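Local coordinates for protein alpha-1,2-mannosidase (Bacteroides thetaiotaomicron, PDB 2WW2) that probably hydrolyses alpha-mannosidic linkages with inversion at the anomeric carbon, as a calcium-dependent mannosidase of glycoside hydrolase family 92, at residues E161-K166 with M185-H190; A131-S136 with I231-S236; I156-E161 with Y195-G200; S125-G130 with R249-A254. All blocks are in the same frame, centred on the assembly; numbering follows the deposited sequence. Where two conformers were deposited one is given.

In the fold
Interactions 1 to 3 lie within the N-terminal domain of family 92, built largely of antiparallel strands; interaction 4 joins a turn of that domain to helix 240-250. Interactions 1 and 2 are edge-to-edge strand pairings held mainly by backbone hydrogen bonds. They meet where strands 182-188 and 229-236 run side by side. Interaction 2 is buried. Interaction 1 is only partly buried; its R163 and E187 side chains are partly exposed. Interaction 3 joins strands that are not paired with each other and rests on apolar packing alone. It touches interaction 1 through strands 154-159 and 164-169. In interaction 4 a glutamate in the helix's last turn grips the turn between strands 121-126 and 130-136 by polar bonds.

Interaction 1: residues E161-K166 with M185-H190; sequences EKRLVK and MMEFSH
R163 and F188 meet in an antiparallel strand pair of the N-terminal domain, next to the pair L164-E187. R163 and L164 together face E159 of the preceding strand, a G1 beta bulge. The R163 side chain lies over the F188 carbonyl. Its CG is anti to its own carbonyl carbon (chi1 -63°), and the chain then bends at chi3. NH1 bonds to F188 O at 2.7 Å, with the oxygen tilted from the guanidinium plane. The same NH1 also bonds a bound glycerol. In return, F188 N donates to R163 O at 2.9 Å. An alanine in place of R163 would probably leave F188 O without this side-chain donor and uncover the backbone that the arginine chain lies across.

L164, K166, M185 and E187 share one face of the pair, which packs partly on F247 of helix 240-250. L164 and E187 cross obliquely, with L164 CD2 3.7 Å from E187 CB. The E187 carboxylate is turned to other partners. OE1 forms a salt bridge with R232, and OE2 takes a bond from a water that also donates to K162 O. K166 and M185 lie side by side and point the same way, with K166 CG 3.8 Å from M185 CB.

V165 and M186 lie on the other face. They are a hydrogen-bonded pair, and M186 N reaches V165 O at 2.8 Å. V165 CB rests 3.7 Å from M186 CG. V165 CG2 approaches the edge of the F188 ring, 3.9 Å from CE2.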
loop_
_atom_site.group_PDB
_atom_site.type_symbol
_atom_site.label_atom_id
_atom_site.label_comp_id
_atom_site.label_asym_id
_atom_site.label_seq_id
_atom_site.Cartn_x
_atom_site.Cartn_y
_atom_site.Cartn_z
ATOM N N GLU A 161 19.492 53.046 33.553
ATOM C CA GLU A 161 20.758 53.584 34.058
ATOM C C GLU A 161 21.730 52.472 34.479
ATOM O O GLU A 161 22.942 52.642 34.390
ATOM C CB GLU A 161 20.534 54.635 35.180
ATOM C CG GLU A 161 20.128 54.077 36.556
ATOM C CD GLU A 161 18.723 53.442 36.601
ATOM O OE1 GLU A 161 17.986 53.475 35.593
ATOM O OE2 GLU A 161 18.356 52.914 37.674
ATOM N N LYS A 162 21.206 51.321 34.895
ATOM C CA LYS A 162 22.061 50.179 35.216
ATOM C C LYS A 162 22.215 49.217 34.025
ATOM O O LYS A 162 22.913 48.203 34.116
ATOM C CB LYS A 162 21.506 49.403 36.412
ATOM C CG LYS A 162 21.343 50.215 37.683
ATOM C CD LYS A 162 21.442 49.310 38.893
ATOM C CE LYS A 162 20.921 50.011 40.134
ATOM N NZ LYS A 162 19.433 50.034 40.067
ATOM N N ARG A 163 21.557 49.529 32.915
ATOM C CA ARG A 163 21.622 48.662 31.734
ATOM C C ARG A 163 21.090 47.264 32.046
ATOM O O ARG A 163 21.557 46.284 31.462
ATOM C CB ARG A 163 23.058 48.567 31.214
ATOM C CG ARG A 163 23.636 49.914 30.735
ATOM C CD ARG A 163 25.119 49.772 30.408
ATOM N NE ARG A 163 25.906 49.697 31.631
ATOM C CZ ARG A 163 26.689 48.677 31.989
ATOM N NH1 ARG A 163 26.834 47.609 31.200
ATOM N NH2 ARG A 163 27.360 48.749 33.139
ATOM N N LEU A 164 20.118 47.181 32.963
ATOM C CA LEU A 164 19.567 45.901 33.385
ATOM C C LEU A 164 18.110 45.754 32.991
ATOM O O LEU A 164 17.361 46.735 32.990
ATOM C CB LEU A 164 19.643 45.742 34.917
ATOM C CG LEU A 164 21.016 45.616 35.578
ATOM C CD1 LEU A 164 20.880 45.483 37.117
ATOM C CD2 LEU A 164 21.789 44.437 34.978
ATOM N N VAL A 165 17.703 44.524 32.682
ATOM C CA VAL A 165 16.278 44.205 32.566
ATOM C C VAL A 165 16.004 42.969 33.404
ATOM O O VAL A 165 16.759 42.010 33.347
ATOM C CB VAL A 165 15.840 43.947 31.104
ATOM C CG1 VAL A 165 14.432 43.342 31.064
ATOM C CG2 VAL A 165 15.872 45.247 30.297
ATOM N N LYS A 166 14.943 42.991 34.199
ATOM C CA LYS A 166 14.569 41.812 34.970
ATOM C C LYS A 166 13.108 41.508 34.685
ATOM O O LYS A 166 12.376 42.386 34.230
ATOM C CB LYS A 166 14.772 42.072 36.466
ATOM C CG LYS A 166 16.240 42.355 36.822
ATOM C CD LYS A 166 16.436 42.607 38.321
ATOM C CE LYS A 166 17.906 42.894 38.609
ATOM N NZ LYS A 166 18.094 43.423 39.986
ATOM N N MET A 185 17.024 37.731 34.364
ATOM C CA MET A 185 17.688 39.029 34.367
ATOM C C MET A 185 18.694 39.069 33.247
ATOM O O MET A 185 19.237 38.031 32.830
ATOM C CB MET A 185 18.370 39.358 35.708
ATOM C CG MET A 185 19.622 38.568 36.029
ATOM S SD MET A 185 20.646 39.319 37.343
ATOM C CE MET A 185 21.467 40.661 36.506
ATOM N N MET A 186 18.941 40.275 32.761
ATOM C CA MET A 186 19.914 40.446 31.701
ATOM C C MET A 186 20.604 41.796 31.802
ATOM O O MET A 186 20.086 42.744 32.398
ATOM C CB MET A 186 19.253 40.273 30.338
ATOM C CG MET A 186 18.263 41.331 29.995
ATOM S SD MET A 186 17.402 40.948 28.457
ATOM C CE MET A 186 16.209 39.769 29.076
ATOM N N GLU A 187 21.789 41.869 31.226
ATOM C CA GLU A 187 22.572 43.074 31.313
ATOM C C GLU A 187 23.071 43.382 29.919
ATOM O O GLU A 187 23.373 42.457 29.172
ATOM C CB GLU A 187 23.748 42.828 32.253
ATOM C CG GLU A 187 24.669 44.031 32.405
ATOM C CD GLU A 187 25.947 43.679 33.134
ATOM O OE1 GLU A 187 26.637 42.722 32.730
ATOM O OE2 GLU A 187 26.258 44.356 34.118
ATOM N N PHE A 188 23.121 44.670 29.562
ATOM C CA PHE A 188 23.586 45.100 28.247
ATOM C C PHE A 188 24.905 45.851 28.419
ATOM O O PHE A 188 25.100 46.585 29.405
ATOM C CB PHE A 188 22.529 45.985 27.561
ATOM C CG PHE A 188 21.210 45.275 27.327
ATOM C CD1 PHE A 188 20.938 44.673 26.108
ATOM C CD2 PHE A 188 20.272 45.166 28.338
ATOM C CE1 PHE A 188 19.737 43.996 25.891
ATOM C CE2 PHE A 188 19.066 44.488 28.131
ATOM C CZ PHE A 188 18.797 43.910 26.907
ATOM N N SER A 189 25.805 45.686 27.460
ATOM C CA SER A 189 27.130 46.265 27.584
ATOM C C SER A 189 27.156 47.769 27.319
ATOM O O SER A 189 28.073 48.464 27.754
ATOM C CB SER A 189 28.093 45.553 26.623
ATOM O OG SER A 189 27.638 45.684 25.283
ATOM N N HIS A 190 26.163 48.273 26.599
ATOM C CA HIS A 190 26.186 49.662 26.143
ATOM C C HIS A 190 25.008 50.438 26.722
ATOM O O HIS A 190 24.000 49.841 27.103
ATOM C CB HIS A 190 26.161 49.701 24.613
ATOM C CG HIS A 190 27.487 49.406 23.984
ATOM N ND1 HIS A 190 28.006 48.131 23.894
ATOM C CD2 HIS A 190 28.400 50.226 23.403
ATOM C CE1 HIS A 190 29.187 48.179 23.301
ATOM N NE2 HIS A 190 29.446 49.439 22.987
HETATM O O HOH W 1 24.816 46.468 35.370
#

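Interaction 2: residues A131-S136 with I231-S236; sequences AVFEVS and IRTASS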
loop_
_atom_site.group_PDB
_atom_site.type_symbol
_atom_site.label_atom_id
_atom_site.label_comp_id
_atom_site.label_asym_id
_atom_site.label_seq_id
_atom_site.Cartn_x
_atom_site.Cartn_y
_atom_site.Cartn_z
ATOM N N ALA A 131 23.043 32.671 29.279
ATOM C CA ALA A 131 23.493 32.789 27.880
ATOM C C ALA A 131 24.161 34.132 27.679
ATOM O O ALA A 131 23.906 35.076 28.427
ATOM C CB ALA A 131 22.298 32.654 26.910
ATOM N N VAL A 132 24.984 34.243 26.647
ATOM C CA VAL A 132 25.553 35.537 26.291
ATOM C C VAL A 132 25.380 35.695 24.793
ATOM O O VAL A 132 25.580 34.731 24.071
ATOM C CB VAL A 132 27.039 35.656 26.719
ATOM C CG1 VAL A 132 27.648 36.970 26.231
ATOM C CG2 VAL A 132 27.171 35.557 28.252
ATOM N N PHE A 133 24.939 36.882 24.359
ATOM C CA PHE A 133 24.759 37.221 22.948
ATOM C C PHE A 133 25.836 38.230 22.540
ATOM O O PHE A 133 26.278 39.037 23.373
ATOM C CB PHE A 133 23.426 37.961 22.718
ATOM C CG PHE A 133 22.181 37.110 22.868
ATOM C CD1 PHE A 133 21.355 36.860 21.769
ATOM C CD2 PHE A 133 21.824 36.591 24.105
ATOM C CE1 PHE A 133 20.199 36.090 21.902
ATOM C CE2 PHE A 133 20.659 35.810 24.240
ATOM C CZ PHE A 133 19.849 35.568 23.146
ATOM N N GLU A 134 26.199 38.242 21.259
ATOM C CA GLU A 134 26.854 39.406 20.674
ATOM C C GLU A 134 25.871 39.894 19.615
ATOM O O GLU A 134 25.168 39.086 19.010
ATOM C CB GLU A 134 28.180 39.020 20.006
ATOM C CG GLU A 134 27.928 38.150 18.729
ATOM C CD GLU A 134 29.188 37.651 18.024
ATOM O OE1 GLU A 134 30.247 38.334 18.106
ATOM O OE2 GLU A 134 29.099 36.563 17.380
ATOM N N VAL A 135 25.768 41.206 19.408
ATOM C CA VAL A 135 24.972 41.707 18.302
ATOM C C VAL A 135 25.812 42.724 17.526
ATOM O O VAL A 135 26.389 43.622 18.129
ATOM C CB VAL A 135 23.669 42.407 18.770
ATOM C CG1 VAL A 135 22.891 42.898 17.543
ATOM C CG2 VAL A 135 22.795 41.483 19.664
ATOM N N SER A 136 25.902 42.552 16.205
ATOM C CA SER A 136 26.516 43.536 15.329
ATOM C C SER A 136 25.417 44.254 14.528
ATOM O O SER A 136 24.795 43.654 13.642
ATOM C CB SER A 136 27.484 42.822 14.381
ATOM O OG SER A 136 28.167 43.739 13.559
ATOM N N ILE A 231 24.963 40.950 25.385
ATOM C CA ILE A 231 23.815 40.790 26.277
ATOM C C ILE A 231 24.106 39.569 27.117
ATOM O O ILE A 231 24.396 38.505 26.575
ATOM C CB ILE A 231 22.508 40.502 25.512
ATOM C CG1 ILE A 231 22.311 41.500 24.365
ATOM C CG2 ILE A 231 21.282 40.559 26.481
ATOM C CD1 ILE A 231 21.049 41.235 23.514
ATOM N N ARG A 232 24.031 39.718 28.436
ATOM C CA ARG A 232 24.286 38.607 29.351
ATOM C C ARG A 232 22.994 38.330 30.056
ATOM O O ARG A 232 22.339 39.269 30.494
ATOM C CB ARG A 232 25.339 38.982 30.404
ATOM C CG ARG A 232 26.672 39.376 29.796
ATOM C CD ARG A 232 27.688 39.880 30.862
ATOM N NE ARG A 232 28.844 40.393 30.143
ATOM C CZ ARG A 232 29.079 41.684 29.950
ATOM N NH1 ARG A 232 28.274 42.594 30.484
ATOM N NH2 ARG A 232 30.129 42.063 29.230
ATOM N N THR A 233 22.629 37.057 30.185
ATOM C CA THR A 233 21.344 36.722 30.797
ATOM C C THR A 233 21.397 35.399 31.585
ATOM O O THR A 233 22.191 34.507 31.277
ATOM C CB THR A 233 20.220 36.720 29.720
ATOM O OG1 THR A 233 18.937 36.581 30.334
ATOM C CG2 THR A 233 20.410 35.595 28.700
ATOM N N ALA A 234 20.594 35.299 32.642
ATOM C CA ALA A 234 20.417 34.036 33.348
ATOM C C ALA A 234 19.043 34.050 33.990
ATOM O O ALA A 234 18.416 35.107 34.118
ATOM C CB ALA A 234 21.505 33.825 34.415
ATOM N N SER A 235 18.565 32.874 34.370
ATOM C CA SER A 235 17.256 32.770 34.999
ATOM C C SER A 235 17.295 31.756 36.129
ATOM O O SER A 235 18.264 30.988 36.278
ATOM C CB SER A 235 16.175 32.378 33.972
ATOM O OG SER A 235 16.272 30.994 33.636
ATOM N N SER A 236 16.231 31.746 36.917
ATOM C CA SER A 236 16.103 30.816 38.036
ATOM C C SER A 236 14.631 30.447 38.188
ATOM O O SER A 236 13.754 31.258 37.882
ATOM C CB SER A 236 16.598 31.473 39.340
ATOM O OG SER A 236 16.380 30.618 40.451
#
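I231 O takes a hydrogen bond from F133 N and a weaker CA-H...O contact from V132. F133 N bonds to it at 2.8 Å, nearly straight (165° at the hydrogen). V132 CA stands 3.2 Å from the same I231 O. The motif is an antiparallel strand pair of the family 92 N-terminal domain, joining strands 130-136 and 229-236. F133 with I231 and A131 with T233 are hydrogen-bonded pairs, and V132 with R232 between them is a non-hydrogen-bonded pair. A131 N reaches T233 O at 2.8 Å.

F133, I231, A131 and T233 line one face, where strand 80-86 packs against F133, I231 and T233. F133 CB sits 3.9 Å from I231 CB, and the F133 ring presents its edge to I231 O. V132 and R232 occupy the other face. They lie side by side and point the same way, with V132 CG2 4.1 Å from R232 CG. Farther out, R232 NH1 forms a salt bridge with E187, and NE donates to A254 O.

T233 turns its hydroxyl and methyl to different partners. OG1 is anti to the backbone N (chi1 -172°) and bonds to M185 O. CG2 lies 3.9 Å from A131 CB.

Interaction 3: residues I156-E161 with Y195-G200; sequences ITIEPE and YGTYNG
The Y195 ring overlaps the pyrrolidine of P160, which lies over one of its faces. P160 CG is 3.9 Å from the ring centroid and only 16° off the ring normal, a CH-pi contact. P160 CB comes down nearer the rim, 3.6 Å from Y195 CE2. The two side chains cross at about a right angle. With chi1 at 40°, Y195 CG stands between the backbone N and the carbonyl carbon, and the ring it carries lies against P160. An alanine in place of Y195 would probably open a gap over P160 and leave the proline ring without its aromatic cover.

I158 makes the second part of the contact through its tip. CD1 lies 3.6 Å from G196 O and 4.1 Å from Y195 CB. The same methyl is 4.2 Å from T197 CG2. It therefore packs on the backbone of G196 and on side chains to either side of it in sequence.

Strands 156-159 and 195-198 run antiparallel, at 173°, but their axes are 8.4 Å apart. They are packed through side chains, not paired edge to edge. This is consistent with two layers of a beta-sandwich, as expected for this clan of N-terminal domains. Strand 154-159 is paired with strands 164-169 and 209-212. Strand 194-198 is paired with 203-205 and 216-221. I156 and I158 also rest on A217 of strand 216-221, while T197 touches V210 of strand 209-212.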
loop_
_atom_site.group_PDB
_atom_site.type_symbol
_atom_site.label_atom_id
_atom_site.label_comp_id
_atom_site.label_asym_id
_atom_site.label_seq_id
_atom_site.Cartn_x
_atom_site.Cartn_y
_atom_site.Cartn_z
ATOM N N ILE A 156 7.926 42.737 33.382
ATOM C CA ILE A 156 9.268 43.170 33.050
ATOM C C ILE A 156 9.543 44.507 33.720
ATOM O O ILE A 156 8.673 45.379 33.753
ATOM C CB ILE A 156 9.432 43.387 31.522
ATOM C CG1 ILE A 156 9.045 42.126 30.742
ATOM C CG2 ILE A 156 10.881 43.775 31.183
ATOM C CD1 ILE A 156 9.040 42.346 29.213
ATOM N N THR A 157 10.755 44.660 34.251
ATOM C CA THR A 157 11.206 45.937 34.785
ATOM C C THR A 157 12.534 46.312 34.134
ATOM O O THR A 157 13.431 45.486 34.016
ATOM C CB THR A 157 11.352 45.889 36.322
ATOM O OG1 THR A 157 10.083 45.582 36.910
ATOM C CG2 THR A 157 11.838 47.230 36.865
ATOM N N ILE A 158 12.644 47.556 33.692
ATOM C CA ILE A 158 13.870 48.034 33.064
ATOM C C ILE A 158 14.545 48.990 34.019
ATOM O O ILE A 158 13.883 49.801 34.651
ATOM C CB ILE A 158 13.569 48.833 31.774
ATOM C CG1 ILE A 158 12.632 48.059 30.846
ATOM C CG2 ILE A 158 14.893 49.244 31.057
ATOM C CD1 ILE A 158 12.210 48.846 29.613
ATOM N N GLU A 159 15.867 48.898 34.124
ATOM C CA GLU A 159 16.644 49.866 34.880
ATOM C C GLU A 159 17.693 50.419 33.931
ATOM O O GLU A 159 18.838 49.984 33.934
ATOM C CB GLU A 159 17.286 49.207 36.101
ATOM C CG GLU A 159 16.248 48.627 37.062
ATOM C CD GLU A 159 16.874 48.006 38.291
ATOM O OE1 GLU A 159 17.128 46.784 38.292
ATOM O OE2 GLU A 159 17.129 48.746 39.262
ATOM N N PRO A 160 17.279 51.374 33.088
ATOM C CA PRO A 160 18.108 51.821 31.971
ATOM C C PRO A 160 19.468 52.314 32.442
ATOM O O PRO A 160 20.493 52.015 31.808
ATOM C CB PRO A 160 17.297 52.972 31.340
ATOM C CG PRO A 160 16.235 53.336 32.346
ATOM C CD PRO A 160 16.009 52.120 33.204
ATOM N N GLU A 161 19.492 53.046 33.553
ATOM C CA GLU A 161 20.758 53.584 34.058
ATOM C C GLU A 161 21.730 52.472 34.479
ATOM O O GLU A 161 22.942 52.642 34.390
ATOM C CB GLU A 161 20.534 54.635 35.180
ATOM C CG GLU A 161 20.128 54.077 36.556
ATOM C CD GLU A 161 18.723 53.442 36.601
ATOM O OE1 GLU A 161 17.986 53.475 35.593
ATOM O OE2 GLU A 161 18.356 52.914 37.674
ATOM N N TYR A 195 13.838 53.540 25.776
ATOM C CA TYR A 195 13.303 52.285 26.283
ATOM C C TYR A 195 11.800 52.451 26.451
ATOM O O TYR A 195 11.271 53.570 26.438
ATOM C CB TYR A 195 13.949 51.947 27.630
ATOM C CG TYR A 195 14.113 53.206 28.470
ATOM C CD1 TYR A 195 13.086 53.652 29.287
ATOM C CD2 TYR A 195 15.275 53.975 28.384
ATOM C CE1 TYR A 195 13.220 54.827 30.028
ATOM C CE2 TYR A 195 15.421 55.151 29.108
ATOM C CZ TYR A 195 14.390 55.568 29.932
ATOM O OH TYR A 195 14.522 56.735 30.654
ATOM N N GLY A 196 11.102 51.336 26.590
ATOM C CA GLY A 196 9.662 51.385 26.798
ATOM C C GLY A 196 9.093 50.001 27.019
ATOM O O GLY A 196 9.793 48.988 26.883
ATOM N N THR A 197 7.813 49.946 27.359
ATOM C CA THR A 197 7.183 48.672 27.620
ATOM C C THR A 197 5.968 48.515 26.735
ATOM O O THR A 197 5.494 49.478 26.139
ATOM C CB THR A 197 6.769 48.538 29.097
ATOM O OG1 THR A 197 6.012 49.693 29.483
ATOM C CG2 THR A 197 7.998 48.426 29.986
ATOM N N TYR A 198 5.454 47.295 26.673
ATOM C CA TYR A 198 4.297 46.976 25.852
ATOM C C TYR A 198 3.507 45.971 26.658
ATOM O O TYR A 198 4.083 45.039 27.224
ATOM C CB TYR A 198 4.776 46.365 24.524
ATOM C CG TYR A 198 3.720 45.734 23.633
ATOM C CD1 TYR A 198 2.903 46.517 22.816
ATOM C CD2 TYR A 198 3.588 44.348 23.556
ATOM C CE1 TYR A 198 1.957 45.936 21.984
ATOM C CE2 TYR A 198 2.652 43.757 22.729
ATOM C CZ TYR A 198 1.841 44.552 21.948
ATOM O OH TYR A 198 0.911 43.961 21.138
ATOM N N ASN A 199 2.195 46.163 26.719
ATOM C CA ASN A 199 1.338 45.341 27.567
ATOM C C ASN A 199 0.352 44.506 26.758
ATOM O O ASN A 199 -0.666 44.058 27.290
ATOM C CB ASN A 199 0.562 46.223 28.533
ATOM C CG ASN A 199 -0.404 47.155 27.809
ATOM O OD1 ASN A 199 -0.519 47.124 26.571
ATOM N ND2 ASN A 199 -1.097 47.991 28.572
ATOM N N GLY A 200 0.659 44.297 25.477
ATOM C CA GLY A 200 -0.181 43.490 24.602
ATOM C C GLY A 200 -1.196 44.355 23.870
ATOM O O GLY A 200 -1.902 43.886 22.982
#

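Interaction 4: residues S125-G130 with R249-A254; sequences SATSRG and REVADA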
loop_
_atom_site.group_PDB
_atom_site.type_symbol
_atom_site.label_atom_id
_atom_site.label_comp_id
_atom_site.label_asym_id
_atom_site.label_seq_id
_atom_site.Cartn_x
_atom_site.Cartn_y
_atom_site.Cartn_z
ATOM N N SER A 125 25.593 31.882 22.990
ATOM C CA SER A 125 26.156 30.655 23.516
ATOM C C SER A 125 25.580 30.495 24.912
ATOM O O SER A 125 25.318 31.487 25.589
ATOM C CB SER A 125 27.691 30.769 23.575
ATOM O OG SER A 125 28.232 30.723 22.252
ATOM N N ALA A 126 25.371 29.257 25.348
ATOM C CA ALA A 126 24.708 29.034 26.627
ATOM C C ALA A 126 25.641 28.434 27.676
ATOM O O ALA A 126 26.585 27.716 27.345
ATOM C CB ALA A 126 23.494 28.120 26.420
ATOM N N THR A 127 25.357 28.709 28.940
ATOM C CA THR A 127 25.939 27.957 30.031
ATOM C C THR A 127 24.777 27.072 30.502
ATOM O O THR A 127 23.763 27.007 29.816
ATOM C CB THR A 127 26.402 28.898 31.174
ATOM O OG1 THR A 127 25.287 29.656 31.662
ATOM C CG2 THR A 127 27.499 29.877 30.674
ATOM N N SER A 128 24.903 26.416 31.657
ATOM C CA SER A 128 23.807 25.585 32.183
ATOM C C SER A 128 22.527 26.402 32.371
ATOM O O SER A 128 21.431 25.939 32.053
ATOM C CB SER A 128 24.198 24.982 33.541
ATOM O OG SER A 128 25.248 24.029 33.381
ATOM N N ARG A 129 22.674 27.608 32.911
ATOM C CA ARG A 129 21.517 28.407 33.305
ATOM C C ARG A 129 21.484 29.803 32.678
ATOM O O ARG A 129 20.504 30.511 32.806
ATOM C CB ARG A 129 21.456 28.477 34.840
ATOM C CG ARG A 129 21.340 27.082 35.458
ATOM C CD ARG A 129 21.411 27.096 37.017
ATOM N NE ARG A 129 21.519 25.723 37.485
ATOM C CZ ARG A 129 22.650 25.032 37.486
ATOM N NH1 ARG A 129 23.776 25.593 37.052
ATOM N NH2 ARG A 129 22.655 23.778 37.921
ATOM N N GLY A 130 22.527 30.180 31.943
ATOM C CA GLY A 130 22.523 31.509 31.341
ATOM C C GLY A 130 22.935 31.482 29.883
ATOM O O GLY A 130 23.150 30.402 29.313
ATOM N N ARG A 249 27.573 33.791 38.819
ATOM C CA ARG A 249 28.450 32.648 38.739
ATOM C C ARG A 249 28.779 32.276 37.299
ATOM O O ARG A 249 29.909 31.881 37.008
ATOM C CB ARG A 249 27.847 31.439 39.447
ATOM C CG ARG A 249 28.870 30.330 39.644
ATOM C CD ARG A 249 28.307 29.156 40.411
ATOM N NE ARG A 249 27.931 29.473 41.791
ATOM C CZ ARG A 249 26.682 29.458 42.256
ATOM N NH1 ARG A 249 25.658 29.201 41.436
ATOM N NH2 ARG A 249 26.449 29.718 43.537
ATOM N N GLU A 250 27.800 32.389 36.398
ATOM C CA GLU A 250 27.938 31.755 35.084
ATOM C C GLU A 250 28.251 32.703 33.931
ATOM O O GLU A 250 28.922 32.297 32.974
ATOM C CB GLU A 250 26.696 30.910 34.739
ATOM C CG GLU A 250 26.412 29.764 35.734
ATOM C CD GLU A 250 25.212 28.893 35.348
ATOM O OE1 GLU A 250 24.860 28.850 34.146
ATOM O OE2 GLU A 250 24.619 28.249 36.264
ATOM N N VAL A 251 27.741 33.931 33.965
ATOM C CA VAL A 251 27.885 34.785 32.766
ATOM C C VAL A 251 28.416 36.202 33.018
ATOM O O VAL A 251 28.790 36.904 32.069
ATOM C CB VAL A 251 26.553 34.886 31.949
ATOM C CG1 VAL A 251 26.203 33.527 31.288
ATOM C CG2 VAL A 251 25.403 35.383 32.840
ATOM N N ALA A 252 28.442 36.633 34.277
ATOM C CA ALA A 252 28.881 37.998 34.581
ATOM C C ALA A 252 30.235 38.265 33.939
ATOM O O ALA A 252 31.119 37.423 34.008
ATOM C CB ALA A 252 28.945 38.233 36.111
ATOM N N ASP A 253 30.377 39.425 33.296
ATOM C CA ASP A 253 31.650 39.868 32.692
ATOM C C ASP A 253 32.062 39.121 31.432
ATOM O O ASP A 253 33.103 39.422 30.859
ATOM C CB ASP A 253 32.811 39.780 33.683
ATOM C CG ASP A 253 32.576 40.601 34.934
ATOM O OD1 ASP A 253 32.842 40.070 36.031
ATOM O OD2 ASP A 253 32.110 41.756 34.822
ATOM N N ALA A 254 31.293 38.124 31.015
ATOM C CA ALA A 254 31.733 37.316 29.881
ATOM C C ALA A 254 31.309 37.923 28.553
ATOM O O ALA A 254 30.314 38.659 28.485
ATOM C CB ALA A 254 31.194 35.889 29.997
#
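T127 and R129 hold the carboxylate of E250 by three polar bonds. Two of them end on OE1. T127 OG1 donates to it at 2.6 Å and meets the anti lone pair of OE1, away from the other oxygen. R129 N, at 2.8 Å from E250 OE1, meets the syn lone pair. The third is the salt bridge, with R129 NH1 2.9 Å from E250 OE2. That oxygen lies in the guanidinium plane, but the nitrogen stands 30° out of the carboxylate plane, and the two groups are turned 74° against each other. The R129 chain is extended from CG to NE, and its NH2 goes on to Y302 O.

A second set of bonds shapes the turn itself. T127 OG1 accepts from G130 N at 2.8 Å, an ST motif, and T127 N bonds back to G130 O. The T127 hydroxyl thus serves as acceptor within the turn and donor across the contact. The turn connects strands 121-126 and 130-136 of the N-terminal domain, and E250 lies in the last turn of helix 240-250.

Apolar packing lies beside the polar cluster. V251 CG1 is 3.9 Å from T127 CG2. It also lies against the backbone of G130, where a side chain would be tight against this methyl. V251 to A254 form a type II beta turn, closed by A254 N bonding to V251 O at 3.0 Å.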